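Local coordinates for protein heme peroxidase (Bacteroides thetaiotaomicron, PDB 2GVK) that probably uses heme and hydrogen peroxide to oxidise dyes and other substrates, as a member of the dye-decolorizing peroxidase family, at residues A[35-38]-A[39-43]; A[69-73]-A[74-78]; A[289-292]-A[293-296]; A[121-124]-A[125-128]. All coordinates share one frame; numbering follows the deposited sequence. Where two conformers were deposited one is given.

Interaction 1. Residues A[35-38]-A[39-43]; sequences SPDT and VDKVK. With NA (sodium ion), chain E.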
loop_
_atom_site.group_PDB
_atom_site.type_symbol
_atom_site.label_atom_id
_atom_site.label_comp_id
_atom_site.label_asym_id
_atom_site.label_seq_id
_atom_site.Cartn_x
_atom_site.Cartn_y
_atom_site.Cartn_z
ATOM N N SER A 35 29.372 -28.784 -22.910
ATOM C CA SER A 35 29.314 -29.906 -21.971
ATOM C C SER A 35 28.312 -30.976 -22.444
ATOM O O SER A 35 27.377 -30.680 -23.164
ATOM C CB SER A 35 28.948 -29.435 -20.589
ATOM O OG SER A 35 27.551 -29.382 -20.412
ATOM N N PRO A 36 28.501 -32.204 -21.996
ATOM C CA PRO A 36 27.590 -33.286 -22.394
ATOM C C PRO A 36 26.257 -33.297 -21.634
ATOM O O PRO A 36 25.499 -34.264 -21.740
ATOM C CB PRO A 36 28.395 -34.545 -22.084
ATOM C CG PRO A 36 29.300 -34.162 -20.973
ATOM C CD PRO A 36 29.591 -32.685 -21.125
ATOM N N ASP A 37 25.994 -32.250 -20.851
ATOM C CA ASP A 37 24.708 -32.090 -20.173
ATOM C C ASP A 37 23.955 -30.845 -20.649
ATOM O O ASP A 37 22.876 -30.544 -20.134
ATOM C CB ASP A 37 24.903 -31.932 -18.669
ATOM C CG ASP A 37 25.446 -33.151 -18.008
ATOM O OD1 ASP A 37 25.551 -34.206 -18.648
ATOM O OD2 ASP A 37 25.774 -33.047 -16.806
ATOM N N THR A 38 24.543 -30.093 -21.571
ATOM C CA THR A 38 24.037 -28.748 -21.891
ATOM C C THR A 38 22.622 -28.766 -22.423
ATOM O O THR A 38 21.772 -27.995 -21.960
ATOM C CB THR A 38 24.979 -27.993 -22.863
ATOM O OG1 THR A 38 26.189 -27.664 -22.179
ATOM C CG2 THR A 38 24.345 -26.716 -23.336
ATOM N N VAL A 39 22.340 -29.631 -23.382
ATOM C CA VAL A 39 20.990 -29.656 -23.952
ATOM C C VAL A 39 19.971 -30.077 -22.905
ATOM O O VAL A 39 18.923 -29.480 -22.783
ATOM C CB VAL A 39 20.894 -30.587 -25.191
ATOM C CG1 VAL A 39 19.462 -30.610 -25.718
ATOM C CG2 VAL A 39 21.831 -30.120 -26.272
ATOM N N ASP A 40 20.291 -31.106 -22.150
ATOM C CA ASP A 40 19.367 -31.606 -21.116
ATOM C C ASP A 40 19.069 -30.562 -20.040
ATOM O O ASP A 40 17.940 -30.458 -19.564
ATOM C CB ASP A 40 19.921 -32.857 -20.473
ATOM C CG ASP A 40 19.770 -34.095 -21.362
ATOM O OD1 ASP A 40 19.075 -34.017 -22.403
ATOM O OD2 ASP A 40 20.325 -35.153 -21.000
ATOM N N LYS A 41 20.082 -29.825 -19.617
ATOM C CA LYS A 41 19.881 -28.805 -18.575
ATOM C C LYS A 41 19.024 -27.656 -19.094
ATOM O O LYS A 41 18.124 -27.180 -18.398
ATOM C CB LYS A 41 21.221 -28.314 -18.025
ATOM C CG LYS A 41 21.879 -29.359 -17.141
ATOM C CD LYS A 41 23.196 -28.928 -16.614
ATOM C CE LYS A 41 23.810 -30.018 -15.742
ATOM N NZ LYS A 41 25.251 -29.769 -15.496
ATOM N N VAL A 42 19.237 -27.264 -20.338
ATOM C CA VAL A 42 18.404 -26.230 -20.935
ATOM C C VAL A 42 16.952 -26.722 -21.055
ATOM O O VAL A 42 16.012 -25.989 -20.751
ATOM C CB VAL A 42 18.950 -25.778 -22.313
ATOM C CG1 VAL A 42 17.916 -24.855 -23.052
ATOM C CG2 VAL A 42 20.286 -25.066 -22.133
ATOM N N LYS A 43 16.783 -27.973 -21.460
ATOM C CA LYS A 43 15.442 -28.547 -21.608
ATOM C C LYS A 43 14.731 -28.656 -20.253
ATOM O O LYS A 43 13.505 -28.452 -20.169
ATOM C CB LYS A 43 15.504 -29.911 -22.295
ATOM C CG LYS A 43 15.813 -29.827 -23.762
ATOM C CD LYS A 43 15.693 -31.179 -24.449
ATOM C CE LYS A 43 15.921 -31.044 -25.951
ATOM N NZ LYS A 43 15.613 -32.317 -26.698
HETATM NA NA NA E . 24.768 -35.825 -20.138
HETATM O O HOH W 1 27.183 -29.509 -17.717
HETATM O O HOH W 2 25.849 -31.974 -13.639
HETATM O O HOH W 3 22.636 -34.908 -19.622
HETATM O O HOH W 4 24.402 -37.448 -18.419
HETATM O O HOH W 5 26.786 -37.237 -20.584
#
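K41 NZ is gripped from several sides at the start of helix 38-59. It donates to water 1 at 3.0 Å and to water 2, forms a long salt bridge with D37 OD2 at 3.6 Å, and also hydrogen-bonds K133 O. Fully extended beyond CG, the lysine runs back past the first turn, its CE 3.7 Å from D37 CB, and the two side chains cross obliquely. K41 N donates to D37 O at 2.9 Å, nearly along the C=O axis, and V42 N closes the next turn onto T38 O. The D37 carboxylate is shared: while OD2 faces the lysine, OD1 binds the sodium ion at 2.3 Å. P36 O supplies the other protein ligand at 2.4 Å, and waters 3, 4 and 5 are the other ligands seen. Water 3 also donates to D40 OD2, making D40 a second-shell residue of the metal. S35 OG and T38 OG1 share a hydrogen bond of 2.8 Å, and T38 OG1 is further bonded to T33 OG1. S35 OG accepts from D37 N as well, which defines an ST turn within the type I beta turn that leads into the helix beside a surface sodium site.

Interaction 2. Residues A[69-73]-A[74-78]; sequences MGFGA and DAWTR. With EDO (1,2-ethanediol), chain I.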
loop_
_atom_site.group_PDB
_atom_site.type_symbol
_atom_site.label_atom_id
_atom_site.label_comp_id
_atom_site.label_asym_id
_atom_site.label_seq_id
_atom_site.Cartn_x
_atom_site.Cartn_y
_atom_site.Cartn_z
HETATM N N MSE A 69 11.865 -16.024 -21.403
HETATM C CA MSE A 69 13.003 -16.806 -21.815
HETATM C C MSE A 69 13.042 -16.852 -23.329
HETATM O O MSE A 69 12.056 -17.218 -23.969
HETATM C CB MSE A 69 12.859 -18.221 -21.277
HETATM C CG MSE A 69 13.993 -19.161 -21.650
HETATM SE SE MSE A 69 13.667 -20.962 -20.960
HETATM C CE MSE A 69 15.394 -21.732 -21.415
ATOM N N GLY A 70 14.190 -16.510 -23.898
ATOM C CA GLY A 70 14.359 -16.501 -25.334
ATOM C C GLY A 70 15.623 -17.198 -25.775
ATOM O O GLY A 70 16.576 -17.351 -24.993
ATOM N N PHE A 71 15.648 -17.564 -27.052
ATOM C CA PHE A 71 16.761 -18.304 -27.657
ATOM C C PHE A 71 17.362 -17.573 -28.842
ATOM O O PHE A 71 16.638 -17.113 -29.726
ATOM C CB PHE A 71 16.274 -19.693 -28.135
ATOM C CG PHE A 71 15.613 -20.495 -27.070
ATOM C CD1 PHE A 71 14.288 -20.290 -26.761
ATOM C CD2 PHE A 71 16.333 -21.398 -26.316
ATOM C CE1 PHE A 71 13.682 -20.981 -25.720
ATOM C CE2 PHE A 71 15.703 -22.119 -25.268
ATOM C CZ PHE A 71 14.400 -21.906 -24.991
ATOM N N GLY A 72 18.695 -17.570 -28.913
ATOM C CA GLY A 72 19.417 -17.027 -30.058
ATOM C C GLY A 72 19.259 -17.916 -31.286
ATOM O O GLY A 72 18.869 -19.071 -31.183
ATOM N N ALA A 73 19.569 -17.373 -32.448
ATOM C CA ALA A 73 19.317 -18.070 -33.694
ATOM C C ALA A 73 20.150 -19.345 -33.812
ATOM O O ALA A 73 19.610 -20.425 -34.095
ATOM C CB ALA A 73 19.570 -17.153 -34.864
ATOM N N ASP A 74 21.459 -19.238 -33.581
ATOM C CA ASP A 74 22.327 -20.417 -33.666
ATOM C C ASP A 74 21.961 -21.435 -32.598
ATOM O O ASP A 74 21.931 -22.647 -32.863
ATOM C CB ASP A 74 23.799 -20.029 -33.510
ATOM C CG ASP A 74 24.369 -19.330 -34.742
ATOM O OD1 ASP A 74 23.685 -19.280 -35.806
ATOM O OD2 ASP A 74 25.509 -18.847 -34.649
ATOM N N ALA A 75 21.705 -20.942 -31.378
ATOM C CA ALA A 75 21.349 -21.809 -30.246
ATOM C C ALA A 75 20.089 -22.604 -30.521
ATOM O O ALA A 75 20.002 -23.785 -30.176
ATOM C CB ALA A 75 21.182 -20.971 -28.982
ATOM N N TRP A 76 19.099 -21.960 -31.121
ATOM C CA TRP A 76 17.836 -22.623 -31.428
ATOM C C TRP A 76 18.080 -23.858 -32.298
ATOM O O TRP A 76 17.587 -24.931 -32.015
ATOM C CB TRP A 76 16.880 -21.659 -32.141
ATOM C CG TRP A 76 15.568 -22.307 -32.527
ATOM C CD1 TRP A 76 15.286 -22.980 -33.702
ATOM C CD2 TRP A 76 14.416 -22.455 -31.701
ATOM N NE1 TRP A 76 14.004 -23.479 -33.663
ATOM C CE2 TRP A 76 13.446 -23.173 -32.451
ATOM C CE3 TRP A 76 14.069 -21.987 -30.437
ATOM C CZ2 TRP A 76 12.169 -23.464 -31.942
ATOM C CZ3 TRP A 76 12.805 -22.324 -29.924
ATOM C CH2 TRP A 76 11.885 -23.049 -30.685
ATOM N N THR A 77 18.871 -23.688 -33.345
ATOM C CA THR A 77 19.133 -24.768 -34.273
ATOM C C THR A 77 19.981 -25.875 -33.616
ATOM O O THR A 77 19.758 -27.063 -33.855
ATOM C CB THR A 77 19.791 -24.225 -35.559
ATOM O OG1 THR A 77 18.799 -23.537 -36.322
ATOM C CG2 THR A 77 20.362 -25.337 -36.394
ATOM N N ARG A 78 20.908 -25.493 -32.757
ATOM C CA ARG A 78 21.699 -26.475 -32.014
ATOM C C ARG A 78 20.836 -27.301 -31.058
ATOM O O ARG A 78 20.929 -28.535 -31.027
ATOM C CB ARG A 78 22.797 -25.804 -31.214
ATOM C CG ARG A 78 23.505 -26.792 -30.302
ATOM C CD ARG A 78 24.490 -26.168 -29.390
ATOM N NE ARG A 78 24.959 -27.138 -28.390
ATOM C CZ ARG A 78 25.802 -26.846 -27.415
ATOM N NH1 ARG A 78 26.307 -25.628 -27.327
ATOM N NH2 ARG A 78 26.167 -27.783 -26.545
HETATM C C1 EDO I . 24.090 -16.290 -32.740
HETATM O O1 EDO I . 22.954 -16.681 -33.515
HETATM C C2 EDO I . 23.782 -15.047 -31.863
HETATM O O2 EDO I . 22.680 -15.318 -30.969
#
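The indole of W76 turns its edge toward the face of the F71 ring in an offset edge-to-face pair, with centroids 5.7 Å apart and planes at 74°. The touching atom is CE3 of the six-membered ring, 3.9 Å from F71 CB, which lies at the indole edge in its plane; CZ3 stands 4.0 Å from F71 CD1. With CG anti to its backbone N (chi1 178°), the indole reaches back from the helix to the strand, toward F71. F80 makes edge-to-face contacts with both rings, and F305 makes another with W76. L312 of helix 309-315 packs on F71, while L311 and L315 of the same helix pack on W76, whose NE1 is satisfied by G84 O. The bend is a strand-turn-helix connection: strand 66-72, part of the antiparallel sheet of the DyP fold, passes into helix 73-79 with the short axes at 90°. G72 holds the N-cap position, and its carbonyl accepts from W76 N at 2.9 Å to close the first turn. The next bond, T77 N to A73 O, is weak at 3.4 Å, but A73 O also accepts from K85 NZ. At the start of the helix, D74 N donates to O1 of a bound 1,2-ethanediol at 3.0 Å. That molecule, probably from the crystallisation liquor, is also held by G107 O and T91 OG1, and its O2 lies 3.8 Å from G72 CA.

Interaction 3. Residues A[289-292]-A[293-296]; sequences TDRL and LDFS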
loop_
_atom_site.group_PDB
_atom_site.type_symbol
_atom_site.label_atom_id
_atom_site.label_comp_id
_atom_site.label_asym_id
_atom_site.label_seq_id
_atom_site.Cartn_x
_atom_site.Cartn_y
_atom_site.Cartn_z
ATOM N N THR A 289 19.852 10.480 -39.100
ATOM C CA THR A 289 19.995 9.530 -38.005
ATOM C C THR A 289 19.351 10.051 -36.701
ATOM O O THR A 289 19.133 11.266 -36.535
ATOM C CB THR A 289 21.473 9.205 -37.755
ATOM O OG1 THR A 289 22.222 10.420 -37.614
ATOM C CG2 THR A 289 22.045 8.398 -38.919
ATOM N N ASP A 290 19.025 9.120 -35.813
ATOM C CA ASP A 290 18.505 9.446 -34.482
ATOM C C ASP A 290 19.481 10.369 -33.736
ATOM O O ASP A 290 20.643 10.007 -33.475
ATOM C CB ASP A 290 18.307 8.144 -33.689
ATOM C CG ASP A 290 17.527 8.341 -32.408
ATOM O OD1 ASP A 290 17.400 9.487 -31.935
ATOM O OD2 ASP A 290 17.061 7.322 -31.853
ATOM N N ARG A 291 19.033 11.561 -33.420
ATOM C CA ARG A 291 19.867 12.526 -32.726
ATOM C C ARG A 291 20.304 12.006 -31.340
ATOM O O ARG A 291 21.350 12.367 -30.844
ATOM C CB ARG A 291 19.119 13.837 -32.588
ATOM C CG ARG A 291 19.815 14.854 -31.815
ATOM C CD ARG A 291 20.806 15.668 -32.634
ATOM N NE ARG A 291 21.093 16.892 -31.919
ATOM C CZ ARG A 291 22.188 17.124 -31.218
ATOM N NH1 ARG A 291 23.218 16.306 -31.286
ATOM N NH2 ARG A 291 22.279 18.243 -30.501
ATOM N N LEU A 292 19.502 11.139 -30.751
ATOM C CA LEU A 292 19.840 10.578 -29.434
ATOM C C LEU A 292 21.091 9.721 -29.503
ATOM O O LEU A 292 21.781 9.552 -28.503
ATOM C CB LEU A 292 18.676 9.783 -28.862
ATOM C CG LEU A 292 18.842 9.257 -27.424
ATOM C CD1 LEU A 292 19.241 10.356 -26.441
ATOM C CD2 LEU A 292 17.583 8.588 -26.978
ATOM N N LEU A 293 21.427 9.229 -30.693
ATOM C CA LEU A 293 22.671 8.467 -30.860
ATOM C C LEU A 293 23.932 9.350 -30.746
ATOM O O LEU A 293 25.021 8.840 -30.551
ATOM C CB LEU A 293 22.685 7.709 -32.178
ATOM C CG LEU A 293 21.671 6.566 -32.305
ATOM C CD1 LEU A 293 21.738 5.961 -33.712
ATOM C CD2 LEU A 293 21.888 5.492 -31.262
ATOM N N ASP A 294 23.757 10.668 -30.771
ATOM C CA ASP A 294 24.869 11.570 -30.513
ATOM C C ASP A 294 25.241 11.538 -29.009
ATOM O O ASP A 294 26.253 12.085 -28.610
ATOM C CB ASP A 294 24.523 13.000 -30.941
ATOM C CG ASP A 294 24.348 13.146 -32.476
ATOM O OD1 ASP A 294 24.823 12.271 -33.242
ATOM O OD2 ASP A 294 23.722 14.134 -32.907
ATOM N N PHE A 295 24.402 10.897 -28.191
ATOM C CA PHE A 295 24.614 10.847 -26.749
ATOM C C PHE A 295 24.566 9.441 -26.209
ATOM O O PHE A 295 24.639 9.235 -24.989
ATOM C CB PHE A 295 23.561 11.703 -26.035
ATOM C CG PHE A 295 23.540 13.100 -26.476
ATOM C CD1 PHE A 295 24.373 14.041 -25.888
ATOM C CD2 PHE A 295 22.714 13.502 -27.524
ATOM C CE1 PHE A 295 24.370 15.345 -26.326
ATOM C CE2 PHE A 295 22.723 14.801 -27.968
ATOM C CZ PHE A 295 23.542 15.725 -27.362
ATOM N N SER A 296 24.457 8.464 -27.110
ATOM C CA SER A 296 24.216 7.067 -26.727
ATOM C C SER A 296 24.957 6.119 -27.653
ATOM O O SER A 296 24.720 6.123 -28.853
ATOM C CB SER A 296 22.705 6.745 -26.795
ATOM O OG SER A 296 21.919 7.777 -26.228
HETATM O O HOH W 6 22.485 11.159 -35.052
#
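F295 CE2 lies over one face of the R291 guanidinium, 3.7 Å from NH1, the two planes 48° apart, with the arginine in one of its two deposited conformers. In that conformer the bend at chi2 (85°) brings the chain round to D294, and NH1 donates in its own plane to the anti lone pair of OD2 at 2.8 Å, a salt bridge. D294 OD1 is held separately, by Y100 OH and by water 6, which also bonds T289 OG1 and D290 O. Replacing D294 by an alanine would probably leave R291 NH1 without its charge partner and the guanidinium freer to turn away from F295, with Y100 OH and water 6 each losing an acceptor. The backbone is a 3-10 turn: L293 N reaches D290 O and D294 N reaches R291 O, each donor well above the carbonyl plane. D290 OD1 accepts from L292 N at 2.9 Å in an Asx turn, while its OD2 is bonded to H232 ND1. L292 O takes two donors from opposite faces of its plane, F295 N at 3.0 Å and S296 OG at 2.9 Å, just where the chain enters strand 296-306. The D290 carboxylate ties the turn directly, and D294 does so through water 6 and R291; held through OD1 by Y100 OH, the D294 carboxylate probably favours the R291 conformer that has F295 CE2 over its guanidinium.

Interaction 4. Residues A[121-124]-A[125-128]; sequences CFEF and ASIL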
loop_
_atom_site.group_PDB
_atom_site.type_symbol
_atom_site.label_atom_id
_atom_site.label_comp_id
_atom_site.label_asym_id
_atom_site.label_seq_id
_atom_site.Cartn_x
_atom_site.Cartn_y
_atom_site.Cartn_z
ATOM N N CYS A 121 13.456 -11.288 -8.053
ATOM C CA CYS A 121 14.208 -11.509 -9.289
ATOM C C CYS A 121 15.424 -12.328 -8.978
ATOM O O CYS A 121 15.748 -13.276 -9.701
ATOM C CB CYS A 121 14.615 -10.192 -9.931
ATOM S SG CYS A 121 13.184 -9.117 -10.408
ATOM N N PHE A 122 16.111 -11.981 -7.896
ATOM C CA PHE A 122 17.281 -12.747 -7.466
ATOM C C PHE A 122 16.918 -14.194 -7.211
ATOM O O PHE A 122 17.618 -15.086 -7.629
ATOM C CB PHE A 122 17.918 -12.148 -6.189
ATOM C CG PHE A 122 18.810 -13.100 -5.471
ATOM C CD1 PHE A 122 20.082 -13.354 -5.937
ATOM C CD2 PHE A 122 18.347 -13.827 -4.371
ATOM C CE1 PHE A 122 20.880 -14.282 -5.317
ATOM C CE2 PHE A 122 19.164 -14.741 -3.726
ATOM C CZ PHE A 122 20.421 -14.988 -4.220
ATOM N N GLU A 123 15.817 -14.423 -6.529
ATOM C CA GLU A 123 15.408 -15.780 -6.190
ATOM C C GLU A 123 15.291 -16.641 -7.463
ATOM O O GLU A 123 15.875 -17.734 -7.562
ATOM C CB GLU A 123 14.066 -15.744 -5.432
ATOM C CG GLU A 123 13.432 -17.104 -5.178
ATOM C CD GLU A 123 14.023 -17.801 -4.013
ATOM O OE1 GLU A 123 15.177 -17.469 -3.639
ATOM O OE2 GLU A 123 13.311 -18.644 -3.408
ATOM N N PHE A 124 14.550 -16.142 -8.425
ATOM C CA PHE A 124 14.337 -16.838 -9.681
ATOM C C PHE A 124 15.671 -17.059 -10.406
ATOM O O PHE A 124 15.972 -18.157 -10.854
ATOM C CB PHE A 124 13.383 -16.015 -10.558
ATOM C CG PHE A 124 12.764 -16.799 -11.710
ATOM C CD1 PHE A 124 13.436 -16.933 -12.902
ATOM C CD2 PHE A 124 11.486 -17.384 -11.583
ATOM C CE1 PHE A 124 12.859 -17.605 -13.967
ATOM C CE2 PHE A 124 10.916 -18.039 -12.627
ATOM C CZ PHE A 124 11.591 -18.145 -13.833
ATOM N N ALA A 125 16.478 -16.010 -10.485
ATOM C CA ALA A 125 17.743 -16.098 -11.158
ATOM C C ALA A 125 18.693 -17.114 -10.501
ATOM O O ALA A 125 19.442 -17.783 -11.190
ATOM C CB ALA A 125 18.399 -14.711 -11.240
ATOM N N SER A 126 18.648 -17.226 -9.173
ATOM C CA SER A 126 19.510 -18.159 -8.470
ATOM C C SER A 126 19.127 -19.604 -8.811
ATOM O O SER A 126 19.990 -20.467 -8.933
ATOM C CB SER A 126 19.468 -17.915 -6.944
ATOM O OG SER A 126 18.260 -18.379 -6.369
ATOM N N ILE A 127 17.838 -19.850 -8.986
ATOM C CA ILE A 127 17.383 -21.182 -9.335
ATOM C C ILE A 127 17.818 -21.519 -10.777
ATOM O O ILE A 127 18.269 -22.623 -11.040
ATOM C CB ILE A 127 15.875 -21.324 -9.127
ATOM C CG1 ILE A 127 15.555 -21.226 -7.611
ATOM C CG2 ILE A 127 15.384 -22.643 -9.685
ATOM C CD1 ILE A 127 14.128 -20.926 -7.301
ATOM N N LEU A 128 17.765 -20.525 -11.675
ATOM C CA LEU A 128 18.283 -20.702 -13.055
ATOM C C LEU A 128 19.777 -21.047 -13.020
ATOM O O LEU A 128 20.234 -21.938 -13.729
ATOM C CB LEU A 128 18.069 -19.434 -13.895
ATOM C CG LEU A 128 16.637 -19.059 -14.219
ATOM C CD1 LEU A 128 16.605 -17.700 -14.924
ATOM C CD2 LEU A 128 15.968 -20.122 -15.073
#
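F124 and L128 meet one helical turn apart on helix 118-131, which packs against strand 109-115 of the antiparallel sheet in the N-terminal half of this DyP fold. L128 CD1 comes to the edge of the phenyl ring, 3.8 Å from F124 CD1 and 3.9 Å from CE1. With CG anti to the backbone N (chi1 -163°) the ring extends outward from the helix, and L128 reaches back to its edge, while L128 N donates to F124 O at 3.1 Å in the carbonyl plane. Further out, M52 and M56 of helix 38-59 pack on F124, F65 meets its ring, and V45 and F111 cover L128. A serine in place of F124 would probably open a gap between L128 and these methionines and put a hydroxyl among apolar groups. On another side of the helix S126 CB lies 4.1 Å above one face of the F122 ring, toward its rim. F145 and Y147 of the second subunit meet that ring, and E123 divides its carboxylate between R59 NH1 in its own chain and Y147 OH of the second subunit. In one of two deposited conformers, S126 OG, placed between backbone N and carbonyl carbon (chi1 74°), donates to E123 O at 2.7 Å.

Each contact is local and closes a turn within one continuous run of chain, so the four follow in series without nesting or crossing. From the N terminus, interaction 1 starts helix 38-59, interaction 2 turns strand 66-72 into helix 73-79, interaction 4 lies inside helix 118-131, and interaction 3 leads into strand 296-306. Interactions 1 and 2 touch: T38 CG2 packs 3.8 Å from R78 NH2, and V42 CG1 on the F71 ring. Interaction 4 does not touch either, but helix 38-59 packs on its residues and on those of interaction 2. Interaction 3 belongs to the C-terminal half of the chain, its centre about 41 Å from that of interaction 1; its strand 296-306 lies beside strand 66-72 in the sheet.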